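Local coordinates for putative alpha-ketoglutarate-dependent taurine dioxygenase (Burkholderia xenovorans, PDB 5HSX), which probably acts as an iron(II)- and 2-oxoglutarate-dependent dioxygenase of the TauD/TfdA family, oxidising a substrate that the structure alone does not identify, at the interface of chains A and B. Sequence-based numbering; all coordinates share one arbitrary frame. Chains: chain A/B, Putative alpha-ketoglutarate-dependent taurine dioxygenase.

Contact 1: the interface of chains A and B. Residues chain A 250-251; chain B 151, 274, 277.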
# COMPACT_ATOMS: atom_id res chain seq x y z
N PRO A 250 0.97 6.39 2.46
CA PRO A 250 0.04 5.75 1.50
C PRO A 250 -0.77 6.72 0.68
O PRO A 250 -1.12 6.40 -0.47
CB PRO A 250 -0.87 4.91 2.42
CG PRO A 250 -0.09 4.68 3.63
CD PRO A 250 0.81 5.87 3.82
N GLU A 251 -1.09 7.90 1.21
CA GLU A 251 -1.84 8.89 0.46
C GLU A 251 -1.12 9.33 -0.82
O GLU A 251 -1.77 9.92 -1.70
CB GLU A 251 -2.11 10.11 1.34
CG GLU A 251 -0.93 10.48 2.23
CD GLU A 251 -1.06 9.96 3.67
OE1 GLU A 251 -1.10 10.81 4.58
OE2 GLU A 251 -1.12 8.72 3.89
N GLN B 151 -6.65 -0.92 3.15
CA GLN B 151 -5.55 -1.88 3.17
C GLN B 151 -5.64 -2.75 4.41
O GLN B 151 -6.13 -2.33 5.47
CB GLN B 151 -4.18 -1.20 3.14
CG GLN B 151 -4.01 -0.20 1.98
CD GLN B 151 -2.56 0.16 1.75
OE1 GLN B 151 -1.69 -0.70 1.72
NE2 GLN B 151 -2.29 1.46 1.56
N LEU B 274 -6.23 -0.41 7.54
CA LEU B 274 -5.96 1.01 7.40
C LEU B 274 -7.10 1.63 6.60
O LEU B 274 -7.29 1.30 5.43
CB LEU B 274 -4.62 1.23 6.68
CG LEU B 274 -4.29 2.68 6.35
CD1 LEU B 274 -4.06 3.48 7.64
CD2 LEU B 274 -3.07 2.74 5.44
N THR B 277 -7.64 8.00 4.01
CA THR B 277 -7.68 9.40 4.39
C THR B 277 -7.88 10.32 3.20
O THR B 277 -8.15 11.51 3.39
CB THR B 277 -6.39 9.79 5.13
OG1 THR B 277 -5.26 9.60 4.27
CG2 THR B 277 -6.22 8.96 6.39
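A:Pro250 and A:Glu251 meet chain B from the opening turn of the 3-10 helix 250-252, both with helical backbone torsions (phi/psi -59/-30° at the proline), whereas B:Gln151 and B:Leu274 face them from the extended strands 150-154 and 271-274. A tight turn set against these strands illustrates how a projecting ring can be received by two strands of a neighbouring chain in the deposited pair. The proline ring is the projecting piece, and of the residues in this patch A:Pro250 has the most surface hidden by the partner, 32 Å² out of a summed 114 Å². Its CG meets the CD2 methyl of B:Leu274 at 4.0 Å. The two side chains cross at about a right angle. With CG anti to the backbone N (chi1 175°), the leucine branch carrying CD2 is brought to the ring. Farther along the patch, the carboxylate of A:Glu251 shows its flat face to the hydroxyl of B:Thr277, a loop residue. OE1 and OE2 are about equally distant from OG1, each at 4.3 Å, and CB of the glutamate is about as near. That threonine is poorly ordered, and the pair is loose proximity, not a bond. B:Gln151 approaches the proline ring at the corner next to the one that the leucine touches. Its chain runs extended beyond CG and brings up the amide end, a van der Waals contact with a saturated ring that places the proline against both strands at once: the amide nitrogen NE2 of B:Gln151 stands 3.8 Å from A:Pro250 CB.

Contact 2: the interface of chains A and B. Residues chain A 151, 255, 274; chain B 250, 253.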
# COMPACT_ATOMS: atom_id res chain seq x y z
N GLN A 151 4.47 -0.57 -7.02
CA GLN A 151 3.89 0.66 -6.47
C GLN A 151 4.66 1.88 -6.95
O GLN A 151 5.86 1.80 -7.22
CB GLN A 151 3.87 0.66 -4.95
CG GLN A 151 3.18 -0.58 -4.35
CD GLN A 151 2.85 -0.39 -2.90
OE1 GLN A 151 2.38 0.67 -2.48
NE2 GLN A 151 3.11 -1.41 -2.10
N ARG A 255 -0.92 1.28 -6.15
CA ARG A 255 -0.44 -0.09 -6.32
C ARG A 255 -1.09 -0.69 -7.57
O ARG A 255 -2.27 -0.45 -7.84
CB ARG A 255 -0.76 -0.91 -5.07
CG ARG A 255 -0.27 -2.36 -5.10
CD ARG A 255 -0.35 -2.94 -3.69
NE ARG A 255 -0.10 -4.38 -3.67
CZ ARG A 255 0.04 -5.09 -2.56
NH1 ARG A 255 -0.02 -4.49 -1.38
NH2 ARG A 255 0.27 -6.40 -2.64
N LEU A 274 8.50 1.12 -6.54
CA LEU A 274 8.89 0.05 -5.63
C LEU A 274 8.62 -1.29 -6.30
O LEU A 274 7.47 -1.61 -6.60
CB LEU A 274 8.10 0.16 -4.32
CG LEU A 274 8.29 -1.02 -3.38
CD1 LEU A 274 9.74 -1.09 -2.86
CD2 LEU A 274 7.27 -0.93 -2.23
N PRO B 250 5.35 -3.65 3.03
CA PRO B 250 4.44 -3.95 1.90
C PRO B 250 4.24 -5.43 1.64
O PRO B 250 3.17 -5.82 1.15
CB PRO B 250 5.12 -3.26 0.70
CG PRO B 250 5.95 -2.19 1.30
CD PRO B 250 6.41 -2.69 2.65
N THR B 253 0.98 -6.82 3.05
CA THR B 253 -0.24 -6.04 2.88
C THR B 253 -0.97 -6.37 1.58
O THR B 253 -0.40 -6.90 0.62
CB THR B 253 0.03 -4.52 2.90
OG1 THR B 253 0.74 -4.13 1.71
CG2 THR B 253 0.84 -4.14 4.13
O HOH W 1 1.79 -7.94 -0.45
O HOH W 2 1.92 -1.71 0.80
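The backbone carbonyl oxygen of B:Thr253 is approached by several donors: water 1 at 2.7 Å from O, and both terminal nitrogens of the A:Arg255 guanidinium, whose hydrogen bonds to it are weak. NH1 is the nearer, 3.2 Å from B:Thr253 O with 148° at the hydrogen, and it also makes a weak, more bent bond to the threonine hydroxyl OG1. The arginine spans the boundary because its CG is anti to the backbone N (chi1 -178°) and the chain stays extended as far as NE. Water 1 strengthens this otherwise slack grip, joining A:Arg255 NH2 to the carbonyl oxygens of both B:Pro250 and B:Thr253. Within chain B, the hydroxyl OG1 of B:Thr253 donates to B:Pro250 O at 3.0 Å, tilted 24° from the carbonyl plane, which ties the threonine back across its own turn. The same hydroxyl meets water 2 at 2.8 Å from OG1. That water continues to the amide nitrogen NE2 of A:Gln151, 3.1 Å away. NE2 also lies against B:Pro250 CB at 3.9 Å, while A:Leu274 CD2 meets B:Pro250 CG at 4.0 Å, the side chains crossing at about a right angle. Weak direct bonds, two water bridges and the packed proline together link the partner's turn to strands 150-154, 253-256 and 271-274, and may help to fix how the chains sit together, if the deposited pair is the biological one.

Contact 1 and contact 2, with C-alpha centres about 12 Å apart, belong to one two-fold interface and draw on the same elements with the chains exchanged. In each, the 3-10 helix 250-252 of one subunit meets strands 150-154 and 271-274 of the other, so residues 250, 151 and 274 appear in both. Contact 1 extends the patch toward a loop, contact 2 toward strand 253-256. The protein contacts recur by symmetry on both sides of the axis, and matching waters are likely. The structure alone does not show whether this pair forms in solution.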